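Local coordinates for protein transcriptional regulator, HTH_3 family (Vibrio cholerae, PDB 1Y9Q) that probably regulates transcription by binding DNA through its helix-turn-helix domain, and binds zinc and D-methionine in its cupin domain, at residues L56-S61 and M118-A123; L124-Y129 and F156-P161; V132-M137 and T168-F173. One frame throughout, in Å; residues are numbered along the deposited sequence.

Contact 1: L56-S61 and M118-A123. With ZN (zinc ion), chain B; MED (D-methionine), chain C.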
ATOM      1  N   LEU A  56      -8.171   3.430  10.375  1.00 15.73           N
ATOM      2  CA  LEU A  56      -8.096   4.417  11.449  1.00 17.16           C
ATOM      3  C   LEU A  56      -6.981   5.423  11.169  1.00 15.76           C
ATOM      4  O   LEU A  56      -7.175   6.629  11.317  1.00 14.25           O
ATOM      5  CB  LEU A  56      -7.820   3.745  12.796  1.00 19.89           C
ATOM      6  CG  LEU A  56      -9.011   3.316  13.651  1.00 22.68           C
ATOM      7  CD1 LEU A  56      -9.888   2.372  12.870  1.00 25.87           C
ATOM      8  CD2 LEU A  56      -8.512   2.661  14.927  1.00 22.23           C
ATOM      9  N   TRP A  57      -5.807   4.929  10.785  1.00 15.28           N
ATOM     10  CA  TRP A  57      -4.694   5.827  10.492  1.00 13.91           C
ATOM     11  C   TRP A  57      -5.023   6.696   9.284  1.00 14.43           C
ATOM     12  O   TRP A  57      -4.663   7.871   9.229  1.00 15.40           O
ATOM     13  CB  TRP A  57      -3.407   5.041  10.225  1.00 16.30           C
ATOM     14  CG  TRP A  57      -2.684   4.646  11.476  1.00 15.97           C
ATOM     15  CD1 TRP A  57      -2.796   3.466  12.155  1.00 15.71           C
ATOM     16  CD2 TRP A  57      -1.777   5.460  12.228  1.00 15.16           C
ATOM     17  NE1 TRP A  57      -2.015   3.495  13.286  1.00 18.38           N
ATOM     18  CE2 TRP A  57      -1.381   4.708  13.355  1.00 17.00           C
ATOM     19  CE3 TRP A  57      -1.261   6.750  12.059  1.00 13.35           C
ATOM     20  CZ2 TRP A  57      -0.490   5.208  14.312  1.00 16.85           C
ATOM     21  CZ3 TRP A  57      -0.376   7.246  13.008  1.00 13.76           C
ATOM     22  CH2 TRP A  57       0.001   6.475  14.121  1.00 15.30           C
ATOM     23  N   LYS A  58      -5.717   6.113   8.317  1.00 14.28           N
ATOM     24  CA  LYS A  58      -6.087   6.847   7.124  1.00 15.08           C
ATOM     25  C   LYS A  58      -6.990   8.022   7.499  1.00 13.71           C
ATOM     26  O   LYS A  58      -6.813   9.136   7.007  1.00 13.58           O
ATOM     27  CB  LYS A  58      -6.791   5.907   6.149  1.00 19.06           C
ATOM     28  CG  LYS A  58      -6.883   6.431   4.741  1.00 22.96           C
ATOM     29  CD  LYS A  58      -7.236   5.311   3.778  1.00 25.62           C
ATOM     30  CE  LYS A  58      -7.341   5.832   2.366  1.00 26.35           C
ATOM     31  NZ  LYS A  58      -7.712   4.753   1.418  1.00 29.14           N
ATOM     32  N   ILE A  59      -7.950   7.769   8.380  1.00 12.60           N
ATOM     33  CA  ILE A  59      -8.880   8.803   8.819  1.00 12.79           C
ATOM     34  C   ILE A  59      -8.168   9.857   9.660  1.00 12.46           C
ATOM     35  O   ILE A  59      -8.324  11.058   9.423  1.00 11.71           O
ATOM     36  CB  ILE A  59     -10.041   8.188   9.631  1.00 13.30           C
ATOM     37  CG1 ILE A  59     -10.862   7.261   8.726  1.00 13.53           C
ATOM     38  CG2 ILE A  59     -10.922   9.294  10.213  1.00 15.34           C
ATOM     39  CD1 ILE A  59     -11.929   6.460   9.456  1.00 13.10           C
ATOM     40  N   ALA A  60      -7.389   9.409  10.645  1.00 11.59           N
ATOM     41  CA  ALA A  60      -6.651  10.336  11.501  1.00 12.25           C
ATOM     42  C   ALA A  60      -5.774  11.245  10.646  1.00 11.32           C
ATOM     43  O   ALA A  60      -5.723  12.461  10.855  1.00 13.18           O
ATOM     44  CB  ALA A  60      -5.788   9.558  12.503  1.00 12.24           C
ATOM     45  N   SER A  61      -5.095  10.657   9.667  1.00 14.49           N
ATOM     46  CA  SER A  61      -4.215  11.424   8.791  1.00 15.53           C
ATOM     47  C   SER A  61      -4.967  12.537   8.065  1.00 15.98           C
ATOM     48  O   SER A  61      -4.498  13.672   8.000  1.00 14.77           O
ATOM     49  CB  SER A  61      -3.546  10.493   7.776  1.00 17.61           C
ATOM     50  OG  SER A  61      -2.710   9.550   8.429  1.00 19.71           O
HETATM   51  N   MSE A 118       0.244  -3.254   5.523  1.00 30.16           N
HETATM   52  CA  MSE A 118       0.519  -2.133   4.626  1.00 30.23           C
HETATM   53  C   MSE A 118      -0.283  -0.933   5.120  1.00 27.42           C
HETATM   54  O   MSE A 118      -1.408  -1.084   5.595  1.00 24.98           O
HETATM   55  CB  MSE A 118       0.120  -2.459   3.187  1.00 35.98           C
HETATM   56  CG  MSE A 118       0.886  -3.628   2.589  1.00 42.94           C
HETATM   57 SE   MSE A 118       2.795  -3.444   2.784  1.00 54.82          SE
HETATM   58  CE  MSE A 118       3.037  -1.910   1.630  1.00 48.31           C
ATOM     59  N   SER A 119       0.299   0.255   5.004  1.00 24.51           N
ATOM     60  CA  SER A 119      -0.358   1.480   5.462  1.00 22.15           C
ATOM     61  C   SER A 119      -0.432   2.548   4.389  1.00 22.04           C
ATOM     62  O   SER A 119       0.404   2.590   3.485  1.00 21.39           O
ATOM     63  CB  SER A 119       0.402   2.074   6.651  1.00 20.52           C
ATOM     64  OG  SER A 119       0.431   1.192   7.745  1.00 19.31           O
ATOM     65  N   SER A 120      -1.437   3.414   4.503  1.00 21.28           N
ATOM     66  CA  SER A 120      -1.596   4.530   3.577  1.00 21.24           C
ATOM     67  C   SER A 120      -0.672   5.605   4.134  1.00 19.26           C
ATOM     68  O   SER A 120      -0.238   5.520   5.279  1.00 19.83           O
ATOM     69  CB  SER A 120      -3.037   5.055   3.590  1.00 23.71           C
ATOM     70  OG  SER A 120      -3.955   4.089   3.118  1.00 26.89           O
ATOM     71  N   PRO A 121      -0.354   6.630   3.337  1.00 19.43           N
ATOM     72  CA  PRO A 121       0.531   7.667   3.868  1.00 17.76           C
ATOM     73  C   PRO A 121      -0.069   8.307   5.116  1.00 15.86           C
ATOM     74  O   PRO A 121      -1.286   8.475   5.201  1.00 16.56           O
ATOM     75  CB  PRO A 121       0.609   8.670   2.721  1.00 19.27           C
ATOM     76  CG  PRO A 121       0.417   7.808   1.499  1.00 21.58           C
ATOM     77  CD  PRO A 121      -0.713   6.909   1.936  1.00 19.39           C
ATOM     78  N   HIS A 122       0.768   8.634   6.094  1.00 14.02           N
ATOM     79  CA  HIS A 122       0.264   9.327   7.273  1.00 15.08           C
ATOM     80  C   HIS A 122       0.328  10.792   6.855  1.00 14.25           C
ATOM     81  O   HIS A 122       0.735  11.089   5.728  1.00 14.23           O
ATOM     82  CB  HIS A 122       1.140   9.056   8.497  1.00 14.20           C
ATOM     83  CG  HIS A 122       1.120   7.624   8.942  1.00 15.33           C
ATOM     84  ND1 HIS A 122      -0.006   6.832   8.842  1.00 15.54           N
ATOM     85  CD2 HIS A 122       2.077   6.849   9.501  1.00 13.98           C
ATOM     86  CE1 HIS A 122       0.262   5.631   9.320  1.00 16.38           C
ATOM     87  NE2 HIS A 122       1.518   5.614   9.728  1.00 13.58           N
ATOM     88  N   ALA A 123      -0.072  11.704   7.738  1.00 13.08           N
ATOM     89  CA  ALA A 123      -0.071  13.129   7.403  1.00 13.92           C
ATOM     90  C   ALA A 123       1.310  13.640   7.010  1.00 15.75           C
ATOM     91  O   ALA A 123       2.334  13.093   7.428  1.00 14.31           O
ATOM     92  CB  ALA A 123      -0.620  13.944   8.574  1.00 14.37           C
TER
HETATM   93 ZN    ZN B 202       2.742   3.914  10.016  1.00 16.80          ZN
HETATM   94  N   MED C 201       2.274   3.731  12.180  1.00 18.96           N
HETATM   95  CA  MED C 201       1.225   2.688  12.376  1.00 19.19           C
HETATM   96  C   MED C 201       0.723   2.157  11.027  1.00 18.93           C
HETATM   97  O   MED C 201       1.158   2.567   9.942  1.00 18.39           O
HETATM   98  CB  MED C 201       1.801   1.554  13.254  1.00 20.75           C
HETATM   99  CG  MED C 201       0.932   0.371  13.630  1.00 24.00           C
HETATM  100  SD  MED C 201      -0.343   1.034  14.744  1.00 25.05           S
HETATM  101  CE  MED C 201       0.579   1.561  16.120  1.00 26.46           C
HETATM  102  OXT MED C 201      -0.153   1.294  11.008  1.00 18.12           O
HETATM  103  O   HOH W   1      -1.024  10.887  10.380  1.00 14.94           O

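Contact 2: L124-Y129 and F156-P161. With ZN (zinc ion), chain B; MED (D-methionine), chain C.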
ATOM      1  N   LEU A 124       1.325  14.704   6.210  1.00 16.86           N
ATOM      2  CA  LEU A 124       2.567  15.306   5.733  1.00 17.73           C
ATOM      3  C   LEU A 124       3.557  15.573   6.859  1.00 15.95           C
ATOM      4  O   LEU A 124       3.208  16.145   7.884  1.00 16.43           O
ATOM      5  CB  LEU A 124       2.263  16.623   5.007  1.00 20.69           C
ATOM      6  CG  LEU A 124       3.450  17.398   4.431  1.00 25.42           C
ATOM      7  CD1 LEU A 124       4.091  16.607   3.295  1.00 25.22           C
ATOM      8  CD2 LEU A 124       2.968  18.748   3.926  1.00 27.74           C
ATOM      9  N   GLY A 125       4.797  15.143   6.665  1.00 15.46           N
ATOM     10  CA  GLY A 125       5.819  15.379   7.666  1.00 15.29           C
ATOM     11  C   GLY A 125       5.860  14.416   8.838  1.00 13.91           C
ATOM     12  O   GLY A 125       6.751  14.523   9.677  1.00 15.67           O
ATOM     13  N   VAL A 126       4.919  13.481   8.918  1.00 13.96           N
ATOM     14  CA  VAL A 126       4.948  12.533  10.033  1.00 13.00           C
ATOM     15  C   VAL A 126       6.120  11.581   9.826  1.00 11.95           C
ATOM     16  O   VAL A 126       6.289  11.024   8.744  1.00 13.05           O
ATOM     17  CB  VAL A 126       3.640  11.729  10.137  1.00 13.22           C
ATOM     18  CG1 VAL A 126       3.756  10.691  11.244  1.00 12.60           C
ATOM     19  CG2 VAL A 126       2.488  12.671  10.430  1.00 13.01           C
ATOM     20  N   ILE A 127       6.922  11.403  10.870  1.00 10.73           N
ATOM     21  CA  ILE A 127       8.106  10.549  10.811  1.00  9.87           C
ATOM     22  C   ILE A 127       7.995   9.352  11.763  1.00  9.98           C
ATOM     23  O   ILE A 127       7.467   9.474  12.867  1.00 11.46           O
ATOM     24  CB  ILE A 127       9.361  11.394  11.165  1.00 11.02           C
ATOM     25  CG1 ILE A 127       9.613  12.418  10.052  1.00 12.62           C
ATOM     26  CG2 ILE A 127      10.576  10.493  11.406  1.00 10.33           C
ATOM     27  CD1 ILE A 127      10.613  13.503  10.424  1.00 13.25           C
ATOM     28  N   GLU A 128       8.479   8.191  11.332  1.00 10.95           N
ATOM     29  CA  GLU A 128       8.430   7.008  12.189  1.00  9.87           C
ATOM     30  C   GLU A 128       9.801   6.444  12.486  1.00  8.93           C
ATOM     31  O   GLU A 128      10.700   6.494  11.640  1.00  9.61           O
ATOM     32  CB  GLU A 128       7.581   5.902  11.554  1.00  9.36           C
ATOM     33  CG  GLU A 128       6.093   6.133  11.652  1.00  8.85           C
ATOM     34  CD  GLU A 128       5.291   4.940  11.171  1.00 10.91           C
ATOM     35  OE1 GLU A 128       5.613   3.805  11.575  1.00 11.69           O
ATOM     36  OE2 GLU A 128       4.339   5.141  10.397  1.00 10.74           O
ATOM     37  N   TYR A 129       9.942   5.918  13.702  1.00  9.48           N
ATOM     38  CA  TYR A 129      11.158   5.268  14.171  1.00 10.28           C
ATOM     39  C   TYR A 129      10.764   3.825  14.473  1.00 11.42           C
ATOM     40  O   TYR A 129       9.675   3.573  14.994  1.00 11.66           O
ATOM     41  CB  TYR A 129      11.666   5.895  15.468  1.00 10.27           C
ATOM     42  CG  TYR A 129      12.265   7.266  15.316  1.00 11.22           C
ATOM     43  CD1 TYR A 129      13.649   7.442  15.331  1.00 10.09           C
ATOM     44  CD2 TYR A 129      11.455   8.392  15.178  1.00 11.89           C
ATOM     45  CE1 TYR A 129      14.215   8.705  15.214  1.00  9.80           C
ATOM     46  CE2 TYR A 129      12.015   9.667  15.055  1.00 10.80           C
ATOM     47  CZ  TYR A 129      13.394   9.813  15.077  1.00 10.63           C
ATOM     48  OH  TYR A 129      13.962  11.061  14.974  1.00 12.35           O
ATOM     49  N   PHE A 156      12.027   6.630   9.012  1.00 13.60           N
ATOM     50  CA  PHE A 156      11.628   6.991   7.661  1.00 14.42           C
ATOM     51  C   PHE A 156      10.473   7.978   7.663  1.00 15.24           C
ATOM     52  O   PHE A 156       9.765   8.118   8.661  1.00 14.71           O
ATOM     53  CB  PHE A 156      11.220   5.725   6.894  1.00 12.91           C
ATOM     54  CG  PHE A 156      10.017   5.024   7.467  1.00 13.02           C
ATOM     55  CD1 PHE A 156       8.737   5.280   6.973  1.00 12.94           C
ATOM     56  CD2 PHE A 156      10.161   4.101   8.501  1.00 14.62           C
ATOM     57  CE1 PHE A 156       7.620   4.626   7.499  1.00 14.69           C
ATOM     58  CE2 PHE A 156       9.055   3.445   9.033  1.00 11.63           C
ATOM     59  CZ  PHE A 156       7.782   3.706   8.533  1.00 13.29           C
ATOM     60  N   PHE A 157      10.298   8.674   6.545  1.00 13.72           N
ATOM     61  CA  PHE A 157       9.199   9.616   6.412  1.00 14.60           C
ATOM     62  C   PHE A 157       7.992   8.745   6.098  1.00 13.61           C
ATOM     63  O   PHE A 157       7.974   8.039   5.090  1.00 13.94           O
ATOM     64  CB  PHE A 157       9.488  10.602   5.279  1.00 17.72           C
ATOM     65  CG  PHE A 157      10.606  11.550   5.590  1.00 23.04           C
ATOM     66  CD1 PHE A 157      10.405  12.614   6.461  1.00 24.64           C
ATOM     67  CD2 PHE A 157      11.875  11.350   5.054  1.00 25.21           C
ATOM     68  CE1 PHE A 157      11.455  13.467   6.802  1.00 26.89           C
ATOM     69  CE2 PHE A 157      12.933  12.196   5.388  1.00 28.06           C
ATOM     70  CZ  PHE A 157      12.720  13.256   6.264  1.00 27.90           C
ATOM     71  N   SER A 158       6.993   8.785   6.978  1.00 13.85           N
ATOM     72  CA  SER A 158       5.803   7.961   6.830  1.00 13.02           C
ATOM     73  C   SER A 158       4.670   8.552   6.007  1.00 13.98           C
ATOM     74  O   SER A 158       3.613   7.924   5.875  1.00 12.68           O
ATOM     75  CB  SER A 158       5.263   7.567   8.211  1.00 16.64           C
ATOM     76  OG  SER A 158       4.763   8.695   8.914  1.00 17.27           O
ATOM     77  N   ASP A 159       4.872   9.752   5.466  1.00 12.83           N
ATOM     78  CA  ASP A 159       3.841  10.368   4.639  1.00 14.73           C
ATOM     79  C   ASP A 159       3.980   9.830   3.215  1.00 17.42           C
ATOM     80  O   ASP A 159       4.020  10.579   2.233  1.00 17.50           O
ATOM     81  CB  ASP A 159       3.949  11.903   4.675  1.00 14.08           C
ATOM     82  CG  ASP A 159       5.316  12.421   4.246  1.00 21.18           C
ATOM     83  OD1 ASP A 159       6.263  11.617   4.102  1.00 19.34           O
ATOM     84  OD2 ASP A 159       5.444  13.652   4.064  1.00 23.09           O
ATOM     85  N   GLN A 160       4.066   8.506   3.132  1.00 17.74           N
ATOM     86  CA  GLN A 160       4.188   7.787   1.870  1.00 17.93           C
ATOM     87  C   GLN A 160       3.705   6.373   2.130  1.00 18.67           C
ATOM     88  O   GLN A 160       3.607   5.951   3.287  1.00 18.71           O
ATOM     89  CB  GLN A 160       5.651   7.728   1.419  1.00 19.39           C
ATOM     90  CG  GLN A 160       6.554   6.931   2.361  1.00 17.15           C
ATOM     91  CD  GLN A 160       7.953   6.749   1.807  1.00 18.73           C
ATOM     92  OE1 GLN A 160       8.126   6.225   0.708  1.00 18.05           O
ATOM     93  NE2 GLN A 160       8.960   7.181   2.565  1.00 16.53           N
ATOM     94  N   PRO A 161       3.381   5.621   1.066  1.00 18.16           N
ATOM     95  CA  PRO A 161       2.925   4.250   1.295  1.00 17.61           C
ATOM     96  C   PRO A 161       4.038   3.525   2.036  1.00 16.15           C
ATOM     97  O   PRO A 161       5.208   3.630   1.663  1.00 16.97           O
ATOM     98  CB  PRO A 161       2.732   3.711  -0.125  1.00 19.91           C
ATOM     99  CG  PRO A 161       2.323   4.936  -0.886  1.00 19.99           C
ATOM    100  CD  PRO A 161       3.300   5.969  -0.363  1.00 18.37           C
TER
HETATM  101 ZN    ZN B 202       2.742   3.914  10.016  1.00 16.80          ZN
HETATM  102  N   MED C 201       2.274   3.731  12.180  1.00 18.96           N
HETATM  103  CA  MED C 201       1.225   2.688  12.376  1.00 19.19           C
HETATM  104  C   MED C 201       0.723   2.157  11.027  1.00 18.93           C
HETATM  105  O   MED C 201       1.158   2.567   9.942  1.00 18.39           O
HETATM  106  CB  MED C 201       1.801   1.554  13.254  1.00 20.75           C
HETATM  107  CG  MED C 201       0.932   0.371  13.630  1.00 24.00           C
HETATM  108  SD  MED C 201      -0.343   1.034  14.744  1.00 25.05           S
HETATM  109  CE  MED C 201       0.579   1.561  16.120  1.00 26.46           C
HETATM  110  OXT MED C 201      -0.153   1.294  11.008  1.00 18.12           O

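Contact 3: V132-M137 and T168-F173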
ATOM      1  N   VAL A 132      13.547  -3.022  16.535  1.00 14.01           N
ATOM      2  CA  VAL A 132      13.132  -4.413  16.680  1.00 14.50           C
ATOM      3  C   VAL A 132      13.518  -4.998  18.034  1.00 15.07           C
ATOM      4  O   VAL A 132      14.695  -5.071  18.382  1.00 15.87           O
ATOM      5  CB  VAL A 132      13.731  -5.290  15.559  1.00 14.27           C
ATOM      6  CG1 VAL A 132      13.145  -6.696  15.632  1.00 13.66           C
ATOM      7  CG2 VAL A 132      13.430  -4.672  14.197  1.00 12.47           C
ATOM      8  N   LEU A 133      12.513  -5.410  18.798  1.00 15.64           N
ATOM      9  CA  LEU A 133      12.752  -5.987  20.115  1.00 17.08           C
ATOM     10  C   LEU A 133      12.933  -7.504  20.042  1.00 17.09           C
ATOM     11  O   LEU A 133      13.701  -8.085  20.813  1.00 17.72           O
ATOM     12  CB  LEU A 133      11.585  -5.660  21.050  1.00 19.55           C
ATOM     13  CG  LEU A 133      11.260  -4.174  21.238  1.00 20.71           C
ATOM     14  CD1 LEU A 133      10.075  -4.020  22.175  1.00 20.86           C
ATOM     15  CD2 LEU A 133      12.481  -3.451  21.800  1.00 20.73           C
ATOM     16  N   GLU A 134      12.236  -8.136  19.104  1.00 16.84           N
ATOM     17  CA  GLU A 134      12.308  -9.583  18.954  1.00 20.02           C
ATOM     18  C   GLU A 134      11.999 -10.038  17.535  1.00 17.93           C
ATOM     19  O   GLU A 134      11.140  -9.466  16.861  1.00 17.46           O
ATOM     20  CB  GLU A 134      11.318 -10.252  19.911  1.00 22.29           C
ATOM     21  CG  GLU A 134      11.416 -11.771  19.940  1.00 30.06           C
ATOM     22  CD  GLU A 134      10.177 -12.421  20.520  1.00 35.24           C
ATOM     23  OE1 GLU A 134       9.698 -11.956  21.577  1.00 38.53           O
ATOM     24  OE2 GLU A 134       9.682 -13.401  19.920  1.00 40.11           O
ATOM     25  N   GLY A 135      12.709 -11.073  17.092  1.00 17.48           N
ATOM     26  CA  GLY A 135      12.490 -11.619  15.768  1.00 15.85           C
ATOM     27  C   GLY A 135      13.098 -10.854  14.610  1.00 16.34           C
ATOM     28  O   GLY A 135      13.978 -10.006  14.778  1.00 15.22           O
ATOM     29  N   ILE A 136      12.616 -11.179  13.417  1.00 15.77           N
ATOM     30  CA  ILE A 136      13.073 -10.559  12.187  1.00 17.53           C
ATOM     31  C   ILE A 136      11.841  -9.975  11.503  1.00 17.88           C
ATOM     32  O   ILE A 136      10.798 -10.624  11.428  1.00 18.79           O
ATOM     33  CB  ILE A 136      13.734 -11.604  11.254  1.00 18.01           C
ATOM     34  CG1 ILE A 136      15.004 -12.155  11.908  1.00 18.65           C
ATOM     35  CG2 ILE A 136      14.055 -10.976   9.901  1.00 18.52           C
ATOM     36  CD1 ILE A 136      15.662 -13.265  11.115  1.00 18.51           C
HETATM   37  N   MSE A 137      11.960  -8.748  11.015  1.00 18.70           N
HETATM   38  CA  MSE A 137      10.843  -8.090  10.352  1.00 18.56           C
HETATM   39  C   MSE A 137      11.358  -7.252   9.190  1.00 19.01           C
HETATM   40  O   MSE A 137      12.565  -7.080   9.035  1.00 20.17           O
HETATM   41  CB  MSE A 137      10.118  -7.176  11.345  1.00 19.96           C
HETATM   42  CG  MSE A 137      10.875  -5.883  11.624  1.00 22.72           C
HETATM   43 SE   MSE A 137       9.880  -4.627  12.685  1.00 35.81          SE
HETATM   44  CE  MSE A 137       8.482  -4.201  11.405  1.00 22.60           C
ATOM     45  N   THR A 168       9.875 -13.689  10.678  1.00 20.63           N
ATOM     46  CA  THR A 168       9.812 -14.864  11.533  1.00 20.84           C
ATOM     47  C   THR A 168       8.328 -14.876  11.878  1.00 23.00           C
ATOM     48  O   THR A 168       7.660 -13.852  11.717  1.00 23.13           O
ATOM     49  CB  THR A 168      10.654 -14.693  12.814  1.00 20.89           C
ATOM     50  OG1 THR A 168      10.429 -13.390  13.371  1.00 20.39           O
ATOM     51  CG2 THR A 168      12.132 -14.861  12.501  1.00 19.23           C
ATOM     52  N   GLU A 169       7.796 -16.003  12.338  1.00 22.98           N
ATOM     53  CA  GLU A 169       6.373 -16.057  12.659  1.00 24.38           C
ATOM     54  C   GLU A 169       5.947 -14.924  13.582  1.00 24.22           C
ATOM     55  O   GLU A 169       4.847 -14.383  13.454  1.00 24.66           O
ATOM     56  CB  GLU A 169       6.006 -17.396  13.298  1.00 26.04           C
ATOM     57  CG  GLU A 169       6.071 -18.570  12.342  1.00 31.08           C
ATOM     58  CD  GLU A 169       5.389 -18.282  11.019  1.00 33.37           C
ATOM     59  OE1 GLU A 169       4.226 -17.832  11.032  1.00 34.66           O
ATOM     60  OE2 GLU A 169       6.018 -18.508   9.962  1.00 36.98           O
ATOM     61  N   LYS A 170       6.820 -14.569  14.515  1.00 22.84           N
ATOM     62  CA  LYS A 170       6.526 -13.499  15.453  1.00 22.65           C
ATOM     63  C   LYS A 170       7.637 -12.460  15.452  1.00 21.53           C
ATOM     64  O   LYS A 170       8.808 -12.783  15.265  1.00 20.00           O
ATOM     65  CB  LYS A 170       6.353 -14.066  16.863  1.00 25.13           C
ATOM     66  CG  LYS A 170       6.191 -13.006  17.946  1.00 27.67           C
ATOM     67  CD  LYS A 170       6.050 -13.636  19.325  1.00 28.65           C
ATOM     68  CE  LYS A 170       5.903 -12.574  20.401  1.00 30.15           C
ATOM     69  NZ  LYS A 170       5.706 -13.150  21.761  1.00 32.03           N
ATOM     70  N   ALA A 171       7.252 -11.204  15.646  1.00 21.78           N
ATOM     71  CA  ALA A 171       8.197 -10.101  15.697  1.00 19.13           C
ATOM     72  C   ALA A 171       7.570  -9.015  16.547  1.00 18.92           C
ATOM     73  O   ALA A 171       6.367  -8.769  16.465  1.00 18.82           O
ATOM     74  CB  ALA A 171       8.485  -9.577  14.306  1.00 21.19           C
ATOM     75  N   VAL A 172       8.388  -8.387  17.382  1.00 18.07           N
ATOM     76  CA  VAL A 172       7.928  -7.320  18.253  1.00 16.46           C
ATOM     77  C   VAL A 172       8.847  -6.136  18.021  1.00 15.01           C
ATOM     78  O   VAL A 172      10.064  -6.301  17.935  1.00 14.96           O
ATOM     79  CB  VAL A 172       8.009  -7.731  19.735  1.00 17.82           C
ATOM     80  CG1 VAL A 172       7.498  -6.596  20.618  1.00 18.72           C
ATOM     81  CG2 VAL A 172       7.194  -8.999  19.972  1.00 18.19           C
ATOM     82  N   PHE A 173       8.271  -4.944  17.902  1.00 14.12           N
ATOM     83  CA  PHE A 173       9.085  -3.757  17.677  1.00 13.39           C
ATOM     84  C   PHE A 173       8.472  -2.511  18.287  1.00 13.18           C
ATOM     85  O   PHE A 173       7.255  -2.419  18.444  1.00 14.14           O
ATOM     86  CB  PHE A 173       9.311  -3.541  16.174  1.00 14.66           C
ATOM     87  CG  PHE A 173       8.052  -3.248  15.386  1.00 16.31           C
ATOM     88  CD1 PHE A 173       7.719  -1.943  15.040  1.00 16.45           C
ATOM     89  CD2 PHE A 173       7.224  -4.283  14.957  1.00 16.27           C
ATOM     90  CE1 PHE A 173       6.584  -1.669  14.274  1.00 15.76           C
ATOM     91  CE2 PHE A 173       6.087  -4.022  14.194  1.00 17.39           C
ATOM     92  CZ  PHE A 173       5.768  -2.710  13.850  1.00 17.21           C
TER
HETATM   93  O   HOH W   2      10.392 -14.487  16.879  1.00 25.91           O

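Contact 1: L56-S61 and M118-A123
The indole of W57 carries two partners on one face, both toward its rim: CE1 of the H122 imidazole and CA of the bound D-methionine. Here helix 53-63 of the helix-turn-helix region meets the cupin zinc site. The W57 six-membered ring and the H122 ring are oblique, centroids 4.4 Å apart and planes at 36°, and W57 CE3 lies over one imidazole face, 3.3 Å from H122 CE1. A broad, flat tryptophan suits this place because it covers histidine and ligand together; the F67 ring stacks on the indole. At the imidazole edge, S61 OG lies near the ring plane on the ND1 side, and the D-methionine carboxylate also lies at the edge, while NE2 binds zinc at 2.1 Å. D-methionine adds its N and O to the metal, and S119 OG donates to that O over 2.7 Å, so that O is held by the metal and by one hydroxyl. K58 lays its CD 3.6 Å from S120 OG before NZ reaches a salt bridge with E143 of the second subunit. With OG anti to its own carbonyl carbon (chi1 -64°), S61 donates to W57 O at 2.7 Å. A water donates to S61 OG and accepts from A123 N, 2.9 Å from each.

Contact 2: L124-Y129 and F156-P161
E128 leaves its strand beside F156, its partner in an antiparallel hydrogen-bonded pair, and CB sits over the face of the phenyl ring as a CH-pi contact, 4.1 Å from the centroid. CG turns anti to the carbonyl carbon (chi1 -76°) and passes S158 CB at 3.8 Å. CD lies near the metal, and at the tip only OE2 binds zinc, at 2.0 Å, whereas OE1 lies 3.7 Å from F156 CZ; the carboxylate as a whole lies by the amino N of D-methionine. A glutamate suits this place, since its CB packs on the ring and CG on S158 while the carboxylate reaches the metal. On the sheet face carrying I127 and F157, those side chains lie side by side, pointing the same way. Past the strand ends S158 grips V126 O twice: its N comes in near the carbonyl plane, and its OG, 2.8 Å away, from above that plane. Then G125 N donates almost straight to D159 OD2 (3.1 Å), meeting the carboxylate from above its plane. G125 has backbone angles at which a CB would press on the preceding carbonyl. With H122, H162 and Y164 completing the protein ligands, E128 forms a metal centre inside the barrel, an arrangement typical of cupins.

Contact 3: V132-M137 and T168-F173
The side chains of selenomethionine M137 and F173 cross at about a right angle, and this is the tight, buried part of the contact. CE lies over the ring face, 3.8 Å from the centroid and 15° off the normal, with SE 3.5 Å from F173 CD2: a Met-aromatic contact carried by selenium. CG stands between backbone N and carbonyl carbon (chi1 76°), and a bend at chi3 sets the methyl over the phenyl. Nearby, A171 CB meets M137 CB, and it also lies against the backbone O of E134 and of I136, where a single methyl fits.

The backbones are joined by a short stretch of antiparallel pairing. V132 pairs with F173 and E134 with V172, and the extra residue makes a classic beta bulge: L133 N (2.7 Å) and E134 N (3.1 Å) reach V172 O from the same face of its plane. G135 follows at positive phi, and a CB there would collide with K170 O and T168 OG1. T168 OG1 donates to K170 O and accepts an almost straight bond from I136 N at 3.1 Å.

Toward solvent the grip slackens. E134 and K170 bring opposite charges no nearer than 4.2 Å (OE1 to NZ), short of a salt bridge; a water donates to K170 O at 2.8 Å and only weakly to E134 OE2.

Strand 104-111 flanks strand 171-178 on the side away from strand 127-134, its I109 and L111 touching F173 and its T110 touching V172, while L148 of strand 144-148 touches V132.

From the N terminus, after three earlier helices, the chain reaches helix 53-63. Contact 1 then closes a loop of 56 intervening residues when the turn after strand 116-119 returns to that helix, joining the helix-turn-helix region to the cupin domain. Contacts 2 and 3 follow in series with it. Their segments alternate along the chain: 124-129 leads into strand 127-134 and 132-137 runs out of it. Segments 156-161 and 168-173 come back later, so the two closures cross. They tie strand 127-134 to 153-157 on one side and 171-178 on the other. Contacts 1 and 2 meet at the zinc and D-methionine, with a probable hydrogen bond from H122 N to S158 O; contact 3 lies at the far end of the strand.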